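Local coordinates for ankyrin-repeat protein B (PDB 5K34) that probably acts as a bacterial F-box effector that hijacks the host ubiquitin-proteasome system, its ankyrin domain serving protein-protein interaction, at residues G55-Y63 against F95-L106. Residues are numbered along the deposited sequence; the frame is centred on the assembly and turned at random.
Sequences GKAYQTANY and FKDKEKKQIRAL. With SO4 (sulfate ion), chain C.
Tyr58 reaches from the first turn of helix 58-67, in the ankyrin-repeat region, to the flank of helix 97-112, the last helix of the chain, and shows how an aromatic side chain of one helix packs on those of its neighbour. The axes of 58-63 and 97-106 approach to 11.1 Å and run 10° from parallel. Tyr58 CB meets Gln102 CG at 3.3 Å. With CG set beside the backbone N (chi1 -61°), the ring runs obliquely between the helices, Gln102 passing it in the opposite direction. Farther out, Tyr58 CD1 packs on Leu106 CD1 at 3.7 Å, a methyl that also borders Ala61 CB. CE1 and CZ lie against Ile103 CG1, which is 3.7 Å from Tyr58 CZ. Lys56 CA sits over one face, offset toward the rim. At the tip, Tyr58 OH lies 3.5 Å from Ile103 CD1 and just as near Phe95 CE2, yet its polar need is met by a hydrogen bond with Gln89 of helix 82-91.

Beside this apolar patch, Lys56, leaving the preceding helix through a Schellman motif, lays CD against Phe95 CE2 and bends at chi3 (-59°). The bend helps place Lys56 NZ 3.0 Å from Glu99 OE2, a salt bridge in which the ammonium meets the oxygen from above the carboxylate plane. A water joins the same ammonium to Glu99 OE1, which additionally accepts the N-H of Lys96, the N-cap residue of helix 97-112. Three contacts thus restrain the carboxylate, and the nearby lysine would be expected to favour its ionised form. The chemistry implies a division of labour: largely buried hydrocarbon, edged by the aliphatic part of Gln102, joins the two helices, while a more exposed ion pair ties the loop before one to the first turn of the other.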
ATOM      1  N   GLY A  55      -1.653  -7.867  -1.317  1.00  7.78           N
ATOM      2  CA  GLY A  55      -2.939  -8.545  -1.450  1.00  8.15           C
ATOM      3  C   GLY A  55      -3.505  -8.472  -2.850  1.00  7.56           C
ATOM      4  O   GLY A  55      -4.625  -8.963  -3.049  1.00  8.54           O
ATOM      5  N   LYS A  56      -2.792  -7.866  -3.797  1.00  7.30           N
ATOM      6  CA  LYS A  56      -3.303  -7.645  -5.157  1.00  7.72           C
ATOM      7  C   LYS A  56      -4.543  -6.790  -5.146  1.00  7.66           C
ATOM      8  O   LYS A  56      -5.402  -6.835  -6.046  1.00  8.61           O
ATOM      9  CB  LYS A  56      -3.552  -8.973  -5.897  1.00  9.41           C
ATOM     10  CG  LYS A  56      -2.336  -9.892  -5.924  1.00 12.22           C
ATOM     11  CD  LYS A  56      -2.493 -11.077  -6.847  1.00 16.82           C
ATOM     12  CE  LYS A  56      -3.683 -11.937  -6.482  1.00 22.55           C
ATOM     13  NZ  LYS A  56      -3.662 -13.157  -7.367  1.00 29.71           N
ATOM     14  N   ALA A  57      -4.634  -5.915  -4.139  1.00  7.05           N
ATOM     15  CA  ALA A  57      -5.782  -5.018  -3.953  1.00  7.00           C
ATOM     16  C   ALA A  57      -5.471  -3.718  -4.690  1.00  6.88           C
ATOM     17  O   ALA A  57      -5.295  -2.659  -4.094  1.00  7.09           O
ATOM     18  CB  ALA A  57      -6.009  -4.792  -2.440  1.00  7.52           C
ATOM     19  N   TYR A  58      -5.398  -3.814  -6.026  1.00  6.53           N
ATOM     20  CA  TYR A  58      -4.802  -2.713  -6.776  1.00  6.85           C
ATOM     21  C   TYR A  58      -5.661  -1.450  -6.810  1.00  6.55           C
ATOM     22  O   TYR A  58      -5.117  -0.358  -6.853  1.00  6.78           O
ATOM     23  CB  TYR A  58      -4.343  -3.172  -8.182  1.00  7.74           C
ATOM     24  CG  TYR A  58      -3.301  -4.250  -8.097  1.00  7.69           C
ATOM     25  CD1 TYR A  58      -2.064  -4.022  -7.482  1.00  8.09           C
ATOM     26  CD2 TYR A  58      -3.514  -5.488  -8.639  1.00  8.91           C
ATOM     27  CE1 TYR A  58      -1.099  -5.013  -7.380  1.00  8.45           C
ATOM     28  CE2 TYR A  58      -2.541  -6.494  -8.578  1.00  8.89           C
ATOM     29  CZ  TYR A  58      -1.367  -6.249  -7.937  1.00  8.38           C
ATOM     30  OH  TYR A  58      -0.463  -7.290  -7.848  1.00  9.74           O
ATOM     31  N   GLN A  59      -6.980  -1.615  -6.732  1.00  6.31           N
ATOM     32  CA  GLN A  59      -7.835  -0.405  -6.653  1.00  6.30           C
ATOM     33  C   GLN A  59      -7.643   0.343  -5.308  1.00  6.88           C
ATOM     34  O   GLN A  59      -7.549   1.577  -5.362  1.00  7.10           O
ATOM     35  CB  GLN A  59      -9.306  -0.725  -6.880  1.00  7.13           C
ATOM     36  CG  GLN A  59      -9.599  -1.484  -8.183  1.00  7.90           C
ATOM     37  CD  GLN A  59      -9.755  -2.971  -7.979  1.00  7.56           C
ATOM     38  OE1 GLN A  59      -8.901  -3.607  -7.312  1.00  7.81           O
ATOM     39  NE2 GLN A  59     -10.824  -3.559  -8.488  1.00  8.42           N
ATOM     40  N   THR A  60      -7.473  -0.376  -4.242  1.00  6.29           N
ATOM     41  CA  THR A  60      -7.192   0.245  -2.967  1.00  6.32           C
ATOM     42  C   THR A  60      -5.802   0.908  -2.997  1.00  6.14           C
ATOM     43  O   THR A  60      -5.616   2.002  -2.493  1.00  6.81           O
ATOM     44  CB  THR A  60      -7.312  -0.780  -1.834  1.00  6.72           C
ATOM     45  OG1 THR A  60      -8.681  -1.186  -1.728  1.00  7.15           O
ATOM     46  CG2 THR A  60      -6.882  -0.185  -0.474  1.00  7.50           C
ATOM     47  N   ALA A  61      -4.825   0.233  -3.589  1.00  6.32           N
ATOM     48  CA  ALA A  61      -3.476   0.822  -3.721  1.00  6.24           C
ATOM     49  C   ALA A  61      -3.524   2.124  -4.517  1.00  6.44           C
ATOM     50  O   ALA A  61      -2.901   3.114  -4.154  1.00  7.09           O
ATOM     51  CB  ALA A  61      -2.528  -0.152  -4.395  1.00  7.18           C
ATOM     52  N   ASN A  62      -4.270   2.120  -5.637  1.00  6.74           N
ATOM     53  CA  ASN A  62      -4.450   3.311  -6.448  1.00  7.22           C
ATOM     54  C   ASN A  62      -5.091   4.438  -5.657  1.00  7.28           C
ATOM     55  O   ASN A  62      -4.639   5.590  -5.701  1.00  8.19           O
ATOM     56  CB  ASN A  62      -5.258   3.023  -7.708  1.00  8.52           C
ATOM     57  CG  ASN A  62      -4.433   2.485  -8.868  1.00 11.52           C
ATOM     58  OD1 ASN A  62      -4.467   1.273  -9.224  1.00 13.06           O
ATOM     59  ND2 ASN A  62      -3.674   3.363  -9.480  1.00 12.26           N
ATOM     60  N   TYR A  63      -6.159   4.129  -4.916  1.00  7.16           N
ATOM     61  CA  TYR A  63      -6.818   5.150  -4.101  1.00  7.34           C
ATOM     62  C   TYR A  63      -5.848   5.750  -3.112  1.00  7.58           C
ATOM     63  O   TYR A  63      -5.774   6.978  -2.959  1.00  8.37           O
ATOM     64  CB  TYR A  63      -8.044   4.544  -3.406  1.00  7.86           C
ATOM     65  CG  TYR A  63      -8.661   5.466  -2.436  1.00  7.77           C
ATOM     66  CD1 TYR A  63      -8.251   5.490  -1.114  1.00  8.69           C
ATOM     67  CD2 TYR A  63      -9.689   6.354  -2.819  1.00  8.99           C
ATOM     68  CE1 TYR A  63      -8.824   6.350  -0.171  1.00  9.88           C
ATOM     69  CE2 TYR A  63     -10.259   7.237  -1.894  1.00  9.98           C
ATOM     70  CZ  TYR A  63      -9.826   7.216  -0.589  1.00 10.45           C
ATOM     71  OH  TYR A  63     -10.417   8.079   0.333  1.00 12.28           O
ATOM     72  N   PHE A  95       1.984 -14.333 -11.720  1.00 18.06           N
ATOM     73  CA  PHE A  95       1.087 -13.223 -12.036  1.00 16.97           C
ATOM     74  C   PHE A  95       0.627 -13.223 -13.493  1.00 17.71           C
ATOM     75  O   PHE A  95       1.425 -13.484 -14.401  1.00 22.07           O
ATOM     76  CB  PHE A  95       1.757 -11.888 -11.669  1.00 16.11           C
ATOM     77  CG  PHE A  95       1.734 -11.633 -10.204  1.00 14.90           C
ATOM     78  CD1 PHE A  95       2.616 -12.269  -9.341  1.00 15.30           C
ATOM     79  CD2 PHE A  95       0.851 -10.701  -9.660  1.00 14.03           C
ATOM     80  CE1 PHE A  95       2.587 -12.071  -7.933  1.00 15.72           C
ATOM     81  CE2 PHE A  95       0.837 -10.496  -8.303  1.00 13.82           C
ATOM     82  CZ  PHE A  95       1.678 -11.149  -7.424  1.00 14.72           C
ATOM     83  N   LYS A  96      -0.654 -12.978 -13.675  1.00 18.46           N
ATOM     84  CA  LYS A  96      -1.289 -13.009 -14.979  1.00 21.28           C
ATOM     85  C   LYS A  96      -1.195 -11.646 -15.688  1.00 16.53           C
ATOM     86  O   LYS A  96      -0.948 -10.604 -15.008  1.00 15.09           O
ATOM     87  CB  LYS A  96      -2.762 -13.453 -14.839  1.00 29.25           C
ATOM     88  CG  LYS A  96      -3.596 -13.208 -16.094  1.00 42.55           C
ATOM     89  CD  LYS A  96      -5.106 -13.213 -15.889  1.00 52.72           C
ATOM     90  CE  LYS A  96      -5.778 -12.204 -16.814  1.00 48.57           C
ATOM     91  NZ  LYS A  96      -4.974 -11.827 -18.010  1.00 41.01           N
ATOM     92  N   ASP A  97      -1.421 -11.612 -17.007  1.00 16.33           N
ATOM     93  CA  ASP A  97      -1.369 -10.399 -17.822  1.00 16.70           C
ATOM     94  C   ASP A  97      -2.167  -9.222 -17.206  1.00 15.37           C
ATOM     95  O   ASP A  97      -1.641  -8.127 -17.179  1.00 14.82           O
ATOM     96  CB  ASP A  97      -1.920 -10.619 -19.238  1.00 20.68           C
ATOM     97  CG  ASP A  97      -1.074 -11.574 -20.112  1.00 25.78           C
ATOM     98  OD1 ASP A  97       0.069 -11.892 -19.747  1.00 28.14           O
ATOM     99  OD2 ASP A  97      -1.578 -11.910 -21.215  1.00 29.54           O
ATOM    100  N   LYS A  98      -3.384  -9.491 -16.745  1.00 15.38           N
ATOM    101  CA  LYS A  98      -4.270  -8.419 -16.275  1.00 16.60           C
ATOM    102  C   LYS A  98      -3.698  -7.789 -15.012  1.00 15.25           C
ATOM    103  O   LYS A  98      -3.754  -6.566 -14.813  1.00 15.81           O
ATOM    104  CB  LYS A  98      -5.627  -9.006 -15.903  1.00 23.25           C
ATOM    105  CG  LYS A  98      -6.781  -8.015 -16.027  1.00 32.75           C
ATOM    106  CD  LYS A  98      -8.072  -8.601 -15.421  1.00 39.87           C
ATOM    107  CE  LYS A  98      -8.954  -9.231 -16.484  1.00 40.61           C
ATOM    108  NZ  LYS A  98      -9.728  -8.247 -17.290  1.00 42.25           N
ATOM    109  N   GLU A  99      -3.147  -8.632 -14.150  1.00 13.43           N
ATOM    110  CA  GLU A  99      -2.494  -8.166 -12.941  1.00 12.31           C
ATOM    111  C   GLU A  99      -1.205  -7.422 -13.271  1.00 10.85           C
ATOM    112  O   GLU A  99      -0.935  -6.353 -12.708  1.00 10.53           O
ATOM    113  CB  GLU A  99      -2.180  -9.318 -12.004  1.00 14.45           C
ATOM    114  CG  GLU A  99      -3.428  -9.930 -11.363  1.00 18.76           C
ATOM    115  CD  GLU A  99      -3.167 -11.340 -10.774  1.00 24.36           C
ATOM    116  OE1 GLU A  99      -2.148 -12.042 -11.155  1.00 24.74           O
ATOM    117  OE2 GLU A  99      -4.025 -11.812  -9.978  1.00 27.56           O
ATOM    118  N   LYS A 100      -0.403  -7.970 -14.189  1.00 10.92           N
ATOM    119  CA  LYS A 100       0.828  -7.345 -14.537  1.00 10.59           C
ATOM    120  C   LYS A 100       0.634  -5.954 -15.167  1.00  9.78           C
ATOM    121  O   LYS A 100       1.432  -5.061 -14.973  1.00  9.86           O
ATOM    122  CB  LYS A 100       1.638  -8.249 -15.469  1.00 11.81           C
ATOM    123  CG  LYS A 100       2.265  -9.413 -14.700  1.00 13.66           C
ATOM    124  CD  LYS A 100       2.802 -10.491 -15.622  1.00 17.33           C
ATOM    125  CE  LYS A 100       3.922 -10.042 -16.461  1.00 17.88           C
ATOM    126  NZ  LYS A 100       4.552 -11.315 -16.909  1.00 21.37           N
ATOM    127  N   LYS A 101      -0.454  -5.784 -15.954  1.00 10.60           N
ATOM    128  CA  LYS A 101      -0.736  -4.446 -16.533  1.00 10.94           C
ATOM    129  C   LYS A 101      -1.025  -3.423 -15.417  1.00  9.23           C
ATOM    130  O   LYS A 101      -0.590  -2.285 -15.439  1.00  9.85           O
ATOM    131  CB  LYS A 101      -1.977  -4.577 -17.434  1.00 14.46           C
ATOM    132  CG  LYS A 101      -1.611  -5.227 -18.759  1.00 21.36           C
ATOM    133  CD  LYS A 101      -0.657  -4.316 -19.513  1.00 31.62           C
ATOM    134  CE  LYS A 101      -0.521  -4.569 -21.023  1.00 40.15           C
ATOM    135  NZ  LYS A 101       0.332  -3.467 -21.570  1.00 41.39           N
ATOM    136  N   GLN A 102      -1.762  -3.871 -14.438  1.00  8.78           N
ATOM    137  CA  GLN A 102      -2.044  -2.987 -13.266  0.50  9.12           C
ATOM    138  C   GLN A 102      -0.786  -2.666 -12.456  1.00  8.27           C
ATOM    139  O   GLN A 102      -0.588  -1.511 -11.985  1.00  8.33           O
ATOM    140  CB  GLN A 102      -3.089  -3.553 -12.345  0.50 10.42           C
ATOM    141  CG  GLN A 102      -3.330  -2.573 -11.215  0.50 13.45           C
ATOM    142  CD  GLN A 102      -3.735  -1.164 -11.684  0.50 14.21           C
ATOM    143  OE1 GLN A 102      -2.986  -0.100 -11.551  0.50 11.25           O
ATOM    144  NE2 GLN A 102      -4.950  -1.137 -12.201  0.50 16.79           N
ATOM    145  N   ILE A 103       0.094  -3.677 -12.340  1.00  8.26           N
ATOM    146  CA  ILE A 103       1.341  -3.502 -11.617  1.00  8.37           C
ATOM    147  C   ILE A 103       2.230  -2.501 -12.350  1.00  8.50           C
ATOM    148  O   ILE A 103       2.766  -1.554 -11.738  1.00  8.50           O
ATOM    149  CB  ILE A 103       2.043  -4.873 -11.456  1.00  8.53           C
ATOM    150  CG1 ILE A 103       1.282  -5.732 -10.481  1.00  9.11           C
ATOM    151  CG2 ILE A 103       3.485  -4.679 -11.007  1.00  9.20           C
ATOM    152  CD1 ILE A 103       1.610  -7.241 -10.609  1.00 10.09           C
ATOM    153  N   ARG A 104       2.349  -2.682 -13.650  1.00  9.18           N
ATOM    154  CA  ARG A 104       3.139  -1.799 -14.442  1.00  9.66           C
ATOM    155  C   ARG A 104       2.654  -0.354 -14.374  1.00  8.80           C
ATOM    156  O   ARG A 104       3.446   0.605 -14.286  1.00  9.49           O
ATOM    157  CB  ARG A 104       3.149  -2.326 -15.890  1.00 13.36           C
ATOM    158  CG  ARG A 104       4.221  -3.351 -16.208  1.00 21.13           C
ATOM    159  CD  ARG A 104       4.430  -3.659 -17.733  1.00 29.35           C
ATOM    160  NE  ARG A 104       5.445  -4.737 -17.919  1.00 36.33           N
ATOM    161  CZ  ARG A 104       5.202  -6.047 -18.059  1.00 38.64           C
ATOM    162  NH1 ARG A 104       3.962  -6.503 -18.089  1.00 45.19           N
ATOM    163  NH2 ARG A 104       6.217  -6.915 -18.192  1.00 39.19           N
ATOM    164  N   ALA A 105       1.339  -0.168 -14.430  1.00  8.47           N
ATOM    165  CA  ALA A 105       0.761   1.177 -14.361  1.00  8.41           C
ATOM    166  C   ALA A 105       1.060   1.838 -12.999  1.00  7.53           C
ATOM    167  O   ALA A 105       1.340   3.052 -12.961  1.00  8.28           O
ATOM    168  CB  ALA A 105      -0.734   1.105 -14.608  1.00  9.50           C
ATOM    169  N   LEU A 106       1.003   1.066 -11.919  1.00  7.16           N
ATOM    170  CA  LEU A 106       1.329   1.609 -10.590  1.00  7.79           C
ATOM    171  C   LEU A 106       2.830   1.936 -10.487  1.00  7.12           C
ATOM    172  O   LEU A 106       3.146   3.012  -9.941  1.00  7.77           O
ATOM    173  CB  LEU A 106       0.905   0.630  -9.491  1.00  8.46           C
ATOM    174  CG  LEU A 106      -0.546   0.611  -9.135  1.00  9.89           C
ATOM    175  CD1 LEU A 106      -0.968  -0.653  -8.425  1.00 11.42           C
ATOM    176  CD2 LEU A 106      -0.903   1.827  -8.267  1.00 12.74           C
TER
HETATM  177  S   SO4 C 202     -11.544  -7.452  -6.594  0.80 20.72           S
HETATM  178  O1  SO4 C 202     -12.903  -8.088  -6.708  1.00 23.79           O
HETATM  179  O2  SO4 C 202     -11.089  -7.407  -5.120  1.00 22.50           O
HETATM  180  O3  SO4 C 202     -10.550  -8.162  -7.453  1.00 25.25           O
HETATM  181  O4  SO4 C 202     -11.514  -6.101  -7.218  1.00 18.50           O
HETATM  182  O   HOH W   1      -1.879 -14.360  -9.347  1.00 30.74           O